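Local coordinates for exported gluconolactonase (Xanthomonas campestris pv. campestris, PDB 3DR2), which probably catalyses the hydrolysis of glucono-1,5-lactone to gluconate, as a calcium-binding six-bladed beta-propeller enzyme that forms a dimer, at residues Ala44-Gly49 with Asp63-Arg68; Arg67-Trp72 with Asp79-Ala84; Leu130-Asp135 with Phe151-Pro156. All coordinates share one frame; numbering follows the deposited sequence.

Contact 1 (Ala44-Gly49 with Asp63-Arg68); sequences ATWSEG and DLVGRR. With CA (calcium ion), chain D.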
loop_
_atom_site.group_PDB
_atom_site.type_symbol
_atom_site.label_atom_id
_atom_site.label_comp_id
_atom_site.label_asym_id
_atom_site.label_seq_id
_atom_site.Cartn_x
_atom_site.Cartn_y
_atom_site.Cartn_z
ATOM N N ALA A 44 2.568 1.281 -8.556
ATOM C CA ALA A 44 1.624 1.602 -7.483
ATOM C C ALA A 44 1.100 0.297 -6.895
ATOM O O ALA A 44 1.607 -0.777 -7.206
ATOM C CB ALA A 44 0.462 2.414 -8.040
ATOM N N THR A 45 0.096 0.381 -6.026
ATOM C CA THR A 45 -0.499 -0.837 -5.490
ATOM C C THR A 45 -1.965 -0.935 -5.920
ATOM O O THR A 45 -2.407 -1.976 -6.393
ATOM C CB THR A 45 -0.430 -0.911 -3.957
ATOM O OG1 THR A 45 0.940 -0.987 -3.536
ATOM C CG2 THR A 45 -1.162 -2.158 -3.472
ATOM N N TRP A 46 -2.720 0.151 -5.765
ATOM C CA TRP A 46 -4.128 0.137 -6.150
ATOM C C TRP A 46 -4.487 1.459 -6.820
ATOM O O TRP A 46 -4.973 2.384 -6.172
ATOM C CB TRP A 46 -5.005 -0.099 -4.910
ATOM C CG TRP A 46 -6.466 -0.342 -5.199
ATOM C CD1 TRP A 46 -7.362 0.552 -5.714
ATOM C CD2 TRP A 46 -7.205 -1.545 -4.942
ATOM N NE1 TRP A 46 -8.609 -0.016 -5.791
ATOM C CE2 TRP A 46 -8.543 -1.301 -5.324
ATOM C CE3 TRP A 46 -6.867 -2.803 -4.423
ATOM C CZ2 TRP A 46 -9.549 -2.272 -5.202
ATOM C CZ3 TRP A 46 -7.868 -3.770 -4.301
ATOM C CH2 TRP A 46 -9.192 -3.496 -4.690
ATOM N N SER A 47 -4.231 1.531 -8.122
ATOM C CA SER A 47 -4.495 2.732 -8.909
ATOM C C SER A 47 -5.983 2.971 -9.092
ATOM O O SER A 47 -6.741 2.043 -9.392
ATOM C CB SER A 47 -3.822 2.614 -10.278
ATOM O OG SER A 47 -2.413 2.539 -10.135
ATOM N N GLU A 48 -6.382 4.229 -8.945
ATOM C CA GLU A 48 -7.787 4.614 -9.057
ATOM C C GLU A 48 -7.956 6.094 -9.394
ATOM O O GLU A 48 -6.990 6.852 -9.421
ATOM C CB GLU A 48 -8.490 4.331 -7.724
ATOM C CG GLU A 48 -9.493 3.187 -7.757
ATOM C CD GLU A 48 -10.850 3.632 -8.234
ATOM O OE1 GLU A 48 -10.918 4.527 -9.105
ATOM O OE2 GLU A 48 -11.861 3.085 -7.747
ATOM N N GLY A 49 -9.205 6.474 -9.656
ATOM C CA GLY A 49 -9.572 7.854 -9.932
ATOM C C GLY A 49 -8.771 8.749 -10.863
ATOM O O GLY A 49 -8.349 9.838 -10.463
ATOM N N ASP A 63 -3.135 6.322 -5.813
ATOM C CA ASP A 63 -2.652 4.996 -5.467
ATOM C C ASP A 63 -3.344 4.911 -4.107
ATOM O O ASP A 63 -2.806 5.360 -3.102
ATOM C CB ASP A 63 -1.143 4.925 -5.275
ATOM C CG ASP A 63 -0.691 3.533 -4.847
ATOM O OD1 ASP A 63 0.527 3.279 -4.772
ATOM O OD2 ASP A 63 -1.571 2.682 -4.584
ATOM N N LEU A 64 -4.560 4.374 -4.100
ATOM C CA LEU A 64 -5.373 4.281 -2.885
ATOM C C LEU A 64 -4.662 3.641 -1.708
ATOM O O LEU A 64 -4.593 4.212 -0.623
ATOM C CB LEU A 64 -6.648 3.494 -3.187
ATOM C CG LEU A 64 -7.970 3.820 -2.476
ATOM C CD1 LEU A 64 -8.832 2.573 -2.509
ATOM C CD2 LEU A 64 -7.763 4.279 -1.047
ATOM N N VAL A 65 -4.135 2.445 -1.924
ATOM C CA VAL A 65 -3.455 1.716 -0.870
ATOM C C VAL A 65 -2.102 2.314 -0.490
ATOM O O VAL A 65 -1.684 2.231 0.667
ATOM C CB VAL A 65 -3.318 0.236 -1.283
ATOM C CG1 VAL A 65 -2.491 -0.533 -0.273
ATOM C CG2 VAL A 65 -4.710 -0.376 -1.397
ATOM N N GLY A 66 -1.431 2.926 -1.462
ATOM C CA GLY A 66 -0.138 3.543 -1.212
ATOM C C GLY A 66 -0.268 4.941 -0.629
ATOM O O GLY A 66 0.726 5.579 -0.286
ATOM N N ARG A 67 -1.506 5.421 -0.538
ATOM C CA ARG A 67 -1.802 6.727 0.027
ATOM C C ARG A 67 -1.086 7.895 -0.632
ATOM O O ARG A 67 -0.433 8.710 0.022
ATOM C CB ARG A 67 -1.532 6.688 1.534
ATOM C CG ARG A 67 -2.219 5.492 2.188
ATOM C CD ARG A 67 -1.905 5.349 3.670
ATOM N NE ARG A 67 -2.493 6.420 4.469
ATOM C CZ ARG A 67 -2.565 6.401 5.796
ATOM N NH1 ARG A 67 -2.087 5.365 6.474
ATOM N NH2 ARG A 67 -3.120 7.420 6.445
ATOM N N ARG A 68 -1.239 7.974 -1.948
ATOM C CA ARG A 68 -0.650 9.046 -2.735
ATOM C C ARG A 68 -1.566 9.404 -3.886
ATOM O O ARG A 68 -2.369 8.586 -4.324
ATOM C CB ARG A 68 0.684 8.604 -3.341
ATOM C CG ARG A 68 1.878 8.613 -2.411
ATOM C CD ARG A 68 3.086 8.076 -3.162
ATOM N NE ARG A 68 4.351 8.370 -2.501
ATOM C CZ ARG A 68 5.443 7.623 -2.633
ATOM N NH1 ARG A 68 5.413 6.540 -3.386
ATOM N NH2 ARG A 68 6.569 7.969 -2.031
HETATM CA CA CA D . -14.391 3.340 -7.769
HETATM O O HOH W 1 2.011 1.387 -3.370
HETATM O O HOH W 2 -15.496 4.485 -9.560
HETATM O O HOH W 3 -13.274 2.028 -5.898
HETATM O O HOH W 4 -13.289 5.464 -7.502
HETATM O O HOH W 5 -12.993 3.369 -9.781
#

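Contact 2 (Arg67-Trp72 with Asp79-Ala84); sequences RRVLGW and DVLLDA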
loop_
_atom_site.group_PDB
_atom_site.type_symbol
_atom_site.label_atom_id
_atom_site.label_comp_id
_atom_site.label_asym_id
_atom_site.label_seq_id
_atom_site.Cartn_x
_atom_site.Cartn_y
_atom_site.Cartn_z
ATOM N N ARG A 67 -1.506 5.421 -0.538
ATOM C CA ARG A 67 -1.802 6.727 0.027
ATOM C C ARG A 67 -1.086 7.895 -0.632
ATOM O O ARG A 67 -0.433 8.710 0.022
ATOM C CB ARG A 67 -1.532 6.688 1.534
ATOM C CG ARG A 67 -2.219 5.492 2.188
ATOM C CD ARG A 67 -1.905 5.349 3.670
ATOM N NE ARG A 67 -2.493 6.420 4.469
ATOM C CZ ARG A 67 -2.565 6.401 5.796
ATOM N NH1 ARG A 67 -2.087 5.365 6.474
ATOM N NH2 ARG A 67 -3.120 7.420 6.445
ATOM N N ARG A 68 -1.239 7.974 -1.948
ATOM C CA ARG A 68 -0.650 9.046 -2.735
ATOM C C ARG A 68 -1.566 9.404 -3.886
ATOM O O ARG A 68 -2.369 8.586 -4.324
ATOM C CB ARG A 68 0.684 8.604 -3.341
ATOM C CG ARG A 68 1.878 8.613 -2.411
ATOM C CD ARG A 68 3.086 8.076 -3.162
ATOM N NE ARG A 68 4.351 8.370 -2.501
ATOM C CZ ARG A 68 5.443 7.623 -2.633
ATOM N NH1 ARG A 68 5.413 6.540 -3.386
ATOM N NH2 ARG A 68 6.569 7.969 -2.031
ATOM N N VAL A 69 -1.443 10.642 -4.357
ATOM C CA VAL A 69 -2.158 11.102 -5.538
ATOM C C VAL A 69 -0.973 11.427 -6.449
ATOM O O VAL A 69 -0.142 12.279 -6.111
ATOM C CB VAL A 69 -2.982 12.374 -5.290
ATOM C CG1 VAL A 69 -3.423 12.955 -6.623
ATOM C CG2 VAL A 69 -4.212 12.043 -4.453
ATOM N N LEU A 70 -0.884 10.726 -7.573
ATOM C CA LEU A 70 0.221 10.883 -8.519
ATOM C C LEU A 70 -0.147 11.718 -9.732
ATOM O O LEU A 70 -1.323 11.883 -10.052
ATOM C CB LEU A 70 0.678 9.502 -8.985
ATOM C CG LEU A 70 1.001 8.537 -7.841
ATOM C CD1 LEU A 70 1.175 7.129 -8.373
ATOM C CD2 LEU A 70 2.263 9.014 -7.125
ATOM N N GLY A 71 0.879 12.228 -10.411
ATOM C CA GLY A 71 0.662 13.032 -11.596
ATOM C C GLY A 71 1.574 12.611 -12.736
ATOM O O GLY A 71 2.800 12.650 -12.612
ATOM N N TRP A 72 0.973 12.199 -13.847
ATOM C CA TRP A 72 1.727 11.783 -15.024
ATOM C C TRP A 72 1.917 12.993 -15.931
ATOM O O TRP A 72 0.938 13.620 -16.334
ATOM C CB TRP A 72 0.962 10.703 -15.789
ATOM C CG TRP A 72 1.595 10.322 -17.092
ATOM C CD1 TRP A 72 2.648 9.474 -17.281
ATOM C CD2 TRP A 72 1.215 10.786 -18.393
ATOM N NE1 TRP A 72 2.946 9.378 -18.623
ATOM C CE2 TRP A 72 2.082 10.172 -19.327
ATOM C CE3 TRP A 72 0.225 11.662 -18.862
ATOM C CZ2 TRP A 72 1.988 10.406 -20.704
ATOM C CZ3 TRP A 72 0.133 11.893 -20.234
ATOM C CH2 TRP A 72 1.012 11.264 -21.136
ATOM N N ASP A 79 5.117 12.316 -10.853
ATOM C CA ASP A 79 5.459 12.985 -9.605
ATOM C C ASP A 79 4.381 12.739 -8.559
ATOM O O ASP A 79 3.236 12.455 -8.894
ATOM C CB ASP A 79 5.571 14.498 -9.823
ATOM C CG ASP A 79 6.684 14.870 -10.768
ATOM O OD1 ASP A 79 7.816 14.404 -10.536
ATOM O OD2 ASP A 79 6.432 15.630 -11.731
ATOM N N VAL A 80 4.757 12.844 -7.290
ATOM C CA VAL A 80 3.789 12.689 -6.215
ATOM C C VAL A 80 3.184 14.079 -6.004
ATOM O O VAL A 80 3.895 15.018 -5.626
ATOM C CB VAL A 80 4.462 12.220 -4.906
ATOM C CG1 VAL A 80 3.426 12.152 -3.783
ATOM C CG2 VAL A 80 5.108 10.853 -5.111
ATOM N N LEU A 81 1.884 14.214 -6.263
ATOM C CA LEU A 81 1.186 15.488 -6.100
ATOM C C LEU A 81 0.706 15.673 -4.664
ATOM O O LEU A 81 0.773 16.773 -4.120
ATOM C CB LEU A 81 -0.005 15.571 -7.065
ATOM C CG LEU A 81 0.327 15.516 -8.562
ATOM C CD1 LEU A 81 -0.966 15.507 -9.383
ATOM C CD2 LEU A 81 1.189 16.714 -8.938
ATOM N N LEU A 82 0.212 14.593 -4.065
ATOM C CA LEU A 82 -0.257 14.605 -2.679
ATOM C C LEU A 82 0.299 13.343 -2.031
ATOM O O LEU A 82 0.113 12.250 -2.556
ATOM C CB LEU A 82 -1.788 14.596 -2.619
ATOM C CG LEU A 82 -2.489 15.854 -3.132
ATOM C CD1 LEU A 82 -3.992 15.655 -3.106
ATOM C CD2 LEU A 82 -2.099 17.037 -2.273
ATOM N N ASP A 83 0.979 13.494 -0.896
ATOM C CA ASP A 83 1.590 12.354 -0.220
ATOM C C ASP A 83 0.950 12.043 1.133
ATOM O O ASP A 83 0.351 12.919 1.768
ATOM C CB ASP A 83 3.093 12.622 -0.040
ATOM C CG ASP A 83 3.889 11.358 0.248
ATOM O OD1 ASP A 83 3.654 10.325 -0.422
ATOM O OD2 ASP A 83 4.768 11.406 1.134
ATOM N N ALA A 84 1.078 10.786 1.556
ATOM C CA ALA A 84 0.531 10.313 2.829
ATOM C C ALA A 84 -0.920 10.743 2.993
ATOM O O ALA A 84 -1.318 11.279 4.033
ATOM C CB ALA A 84 1.376 10.843 3.987
HETATM O O HOH W 6 7.029 10.066 -0.265
#

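Contact 3 (Leu130-Asp135 with Phe151-Pro156); sequences LNSPND and FGLRKP. With CA (calcium ion), chain D.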
loop_
_atom_site.group_PDB
_atom_site.type_symbol
_atom_site.label_atom_id
_atom_site.label_comp_id
_atom_site.label_asym_id
_atom_site.label_seq_id
_atom_site.Cartn_x
_atom_site.Cartn_y
_atom_site.Cartn_z
ATOM N N LEU A 130 -20.117 10.844 6.415
ATOM C CA LEU A 130 -20.407 10.116 5.185
ATOM C C LEU A 130 -19.735 8.754 5.356
ATOM O O LEU A 130 -18.877 8.602 6.223
ATOM C CB LEU A 130 -19.796 10.854 3.994
ATOM C CG LEU A 130 -20.381 12.240 3.693
ATOM C CD1 LEU A 130 -19.466 13.010 2.746
ATOM C CD2 LEU A 130 -21.760 12.070 3.082
ATOM N N ASN A 131 -20.117 7.778 4.535
ATOM C CA ASN A 131 -19.537 6.435 4.629
ATOM C C ASN A 131 -18.064 6.426 4.202
ATOM O O ASN A 131 -17.173 6.127 4.992
ATOM C CB ASN A 131 -20.322 5.452 3.752
ATOM C CG ASN A 131 -21.777 5.305 4.180
ATOM O OD1 ASN A 131 -22.089 5.289 5.373
ATOM N ND2 ASN A 131 -22.670 5.167 3.206
ATOM N N SER A 132 -17.828 6.752 2.937
ATOM C CA SER A 132 -16.482 6.795 2.365
ATOM C C SER A 132 -16.609 7.102 0.876
ATOM O O SER A 132 -16.694 6.193 0.047
ATOM C CB SER A 132 -15.757 5.461 2.576
ATOM O OG SER A 132 -16.611 4.358 2.319
ATOM N N PRO A 133 -16.656 8.401 0.527
ATOM C CA PRO A 133 -16.778 8.859 -0.860
ATOM C C PRO A 133 -15.814 8.076 -1.733
ATOM O O PRO A 133 -14.619 7.990 -1.440
ATOM C CB PRO A 133 -16.425 10.333 -0.760
ATOM C CG PRO A 133 -17.009 10.697 0.574
ATOM C CD PRO A 133 -16.571 9.548 1.448
ATOM N N ASN A 134 -16.351 7.519 -2.810
ATOM C CA ASN A 134 -15.588 6.670 -3.709
ATOM C C ASN A 134 -15.150 7.335 -5.016
ATOM O O ASN A 134 -13.958 7.371 -5.331
ATOM C CB ASN A 134 -16.425 5.417 -3.992
ATOM C CG ASN A 134 -15.634 4.325 -4.671
ATOM O OD1 ASN A 134 -15.242 4.462 -5.828
ATOM N ND2 ASN A 134 -15.396 3.229 -3.955
ATOM N N ASP A 135 -16.105 7.856 -5.779
ATOM C CA ASP A 135 -15.775 8.513 -7.045
ATOM C C ASP A 135 -16.595 9.799 -7.158
ATOM O O ASP A 135 -17.636 9.942 -6.505
ATOM C CB ASP A 135 -16.070 7.560 -8.215
ATOM C CG ASP A 135 -15.222 7.851 -9.448
ATOM O OD1 ASP A 135 -15.186 6.991 -10.359
ATOM O OD2 ASP A 135 -14.595 8.930 -9.509
ATOM N N PHE A 151 -17.158 1.014 1.150
ATOM C CA PHE A 151 -15.903 0.292 0.944
ATOM C C PHE A 151 -14.778 0.745 1.870
ATOM O O PHE A 151 -14.027 -0.084 2.394
ATOM C CB PHE A 151 -15.462 0.411 -0.517
ATOM C CG PHE A 151 -16.343 -0.342 -1.475
ATOM C CD1 PHE A 151 -16.481 -1.724 -1.372
ATOM C CD2 PHE A 151 -17.042 0.327 -2.475
ATOM C CE1 PHE A 151 -17.305 -2.425 -2.252
ATOM C CE2 PHE A 151 -17.867 -0.366 -3.357
ATOM C CZ PHE A 151 -17.998 -1.744 -3.245
ATOM N N GLY A 152 -14.667 2.053 2.080
ATOM C CA GLY A 152 -13.625 2.586 2.943
ATOM C C GLY A 152 -13.793 2.285 4.425
ATOM O O GLY A 152 -12.911 2.588 5.226
ATOM N N LEU A 153 -14.921 1.683 4.792
ATOM C CA LEU A 153 -15.195 1.357 6.191
ATOM C C LEU A 153 -15.055 -0.128 6.511
ATOM O O LEU A 153 -15.233 -0.533 7.663
ATOM C CB LEU A 153 -16.616 1.780 6.564
ATOM C CG LEU A 153 -16.983 3.251 6.407
ATOM C CD1 LEU A 153 -18.460 3.448 6.758
ATOM C CD2 LEU A 153 -16.097 4.087 7.310
ATOM N N ARG A 154 -14.730 -0.937 5.511
ATOM C CA ARG A 154 -14.640 -2.371 5.735
ATOM C C ARG A 154 -13.403 -3.042 5.151
ATOM O O ARG A 154 -13.432 -4.224 4.806
ATOM C CB ARG A 154 -15.921 -3.023 5.204
ATOM C CG ARG A 154 -17.171 -2.568 5.981
ATOM C CD ARG A 154 -18.476 -2.730 5.200
ATOM N NE ARG A 154 -19.630 -2.291 5.992
ATOM C CZ ARG A 154 -20.871 -2.172 5.521
ATOM N NH1 ARG A 154 -21.137 -2.456 4.254
ATOM N NH2 ARG A 154 -21.853 -1.770 6.320
ATOM N N LYS A 155 -12.318 -2.282 5.048
ATOM C CA LYS A 155 -11.058 -2.794 4.522
ATOM C C LYS A 155 -9.934 -1.911 5.052
ATOM O O LYS A 155 -9.772 -0.766 4.625
ATOM C CB LYS A 155 -11.063 -2.782 2.989
ATOM C CG LYS A 155 -9.829 -3.428 2.367
ATOM C CD LYS A 155 -10.007 -3.691 0.873
ATOM C CE LYS A 155 -11.029 -4.796 0.612
ATOM N NZ LYS A 155 -11.200 -5.071 -0.845
ATOM N N PRO A 156 -9.151 -2.433 6.010
ATOM C CA PRO A 156 -8.031 -1.726 6.637
ATOM C C PRO A 156 -7.041 -1.114 5.652
ATOM O O PRO A 156 -6.523 -0.022 5.877
ATOM C CB PRO A 156 -7.384 -2.806 7.503
ATOM C CG PRO A 156 -8.538 -3.644 7.897
ATOM C CD PRO A 156 -9.317 -3.770 6.606
HETATM CA CA CA D . -14.391 3.340 -7.769
HETATM O O HOH W 3 -13.274 2.028 -5.898
HETATM O O HOH W 4 -13.289 5.464 -7.502
HETATM O O HOH W 2 -15.496 4.485 -9.560
HETATM O O HOH W 5 -12.993 3.369 -9.781
#

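Contact 1 (Ala44-Gly49 with Asp63-Arg68)
The carboxylate of Asp63 is met from one face of its plane by the backbone N atoms of Thr45 and Trp46. Both hydrogen bonds end on OD2. The bond from Trp46 N to Asp63 OD2 is 3.0 Å long and almost straight, at 178°. The one from Thr45 N to Asp63 OD2 is 3.2 Å. The indole of Trp46 is approached obliquely by Leu64 CB and Val65 CG2, and Glu48 CG lies in plane at its edge. Asp63 CG is anti to its own backbone N (chi1 177°), which carries CG toward residues 44-46. Ala44 CB touches Asp63 OD1 at 3.4 Å. Water 1 donates to Asp63 OD1 and also bonds to Thr45 OG1. The contact lies at the start of strand 47-53, in a blade of the six-bladed beta-propeller. Ser47 and Asp63 form an antiparallel non-hydrogen-bonded pair there, and the chain then turns through 64-67 into strand 68-73. Leu64 N donates to Trp46 O at 2.9 Å. A G1 beta bulge sets Arg67 and Arg68 opposite Asp63. Val65 CG2 packs on Trp46 CB at 3.5 Å, while Val65 CG1 meets Thr45 CG2. Thr45 and Val65 also pack on Val65 and Thr45 of the second subunit. Glu48 leads away, bent at chi2 (-85°), and its OE2 binds the calcium ion at 2.5 Å. Gly49 N holds Glu48 OE1 on the anti side.

Contact 2 (Arg67-Trp72 with Asp79-Ala84)
Residues 67-71 and 79-84 run antiparallel, their end-to-end directions 161° apart, with hydrogen-bonded pairs at Val69-Leu82 and Gly71-Asp79. On one face Val69 CB packs against Leu82 CB at 3.7 Å, the two side chains lying side by side. Leu81 CD1 reaches over Gly71 CA at 3.7 Å. The strands form a beta hairpin of a propeller blade, broken by a classic beta bulge. Leu81 and Leu82 both face Val69, and both of their N atoms donate to Val69 O. The bond from Leu81 N to Val69 O is 2.8 Å, and that from Leu82 N to Val69 O is 3.1 Å. On the other face Val80 CG2 touches Leu70 CD2 and lies over one face of the Arg68 guanidinium. Arg68 runs extended from CG to NE, alongside Asp83. Arg68 NE makes a salt bridge to Asp83 OD1 at 2.9 Å, with the guanidinium and carboxylate planes 29° apart. Water 6 links Arg68 NH2 to Asp83 OD2. Asp83 OD1 also pairs with Arg67 of the second subunit, while Arg68 NH1 and NH2 bond to Pro156 O and Gly159 O of that subunit.

Contact 3 (Leu130-Asp135 with Phe151-Pro156)
Ser132 OG is gripped by two groups: it accepts from Gly152 N at 3.0 Å and also bonds to Pro149 O. The N-H...O angle at Gly152 is 135°, a bent bond. Both segments are loops of the six-bladed beta-propeller, and 130-135 contributes to a calcium site. Residues 130-135 lead into strand 136-138. After strand 144-147, residues 151-153 make a short 3-10 turn. Ser132 OG sits between its own backbone N and carbonyl carbon (chi1 43°), and from there it reaches the turn. Ser132 CB packs on Gly152 CA at 3.6 Å. Leu153 meets the backbone of Asn131: Leu153 CG lies 3.2 Å from Asn131 O, and both methyl groups are also near that oxygen. The other end of the contact is at Asn134. Asn134 OD1 binds the calcium ion at 2.4 Å, in a site completed by Glu48, Asn191, Asp242 and waters. Phe151 meets the ring of His189 and crosses Asn134 obliquely, its ring plane 67° from the amide plane. Asn134 O accepts from water 4, and water 2 donates to Asp135 OD1; both waters are calcium ligands. Asn134 ND2 lies 3.6 Å from Phe151 CD2. The same amide nitrogen also donates to water 3, another ligand of the ion, and the distance from Asn134 ND2 to water 3 O is 3.1 Å.

How the contacts relate
Contacts 1 and 2 come first along the chain and overlap at Arg67 and Arg68; contact 3 follows. The centres of contacts 1 and 2 are about 9 Å apart, in the sheet holding strands 47-53, 58-63, 68-73 and 78-83. Contact 1 sets the start of strand 47-53 against the turn from 58-63 into 68-73, and contact 2 joins 68-73 to 78-83. Contact 3 lies about 14 Å from contact 1 and about 20 Å from contact 2 between centres, in loops around strands 136-138 and 144-147. All three touch the second subunit, contact 3 through Pro156. Contacts 1 and 3 share four waters and bring ligands from two parts of the propeller to one calcium ion, alongside Asn191 and Asp242.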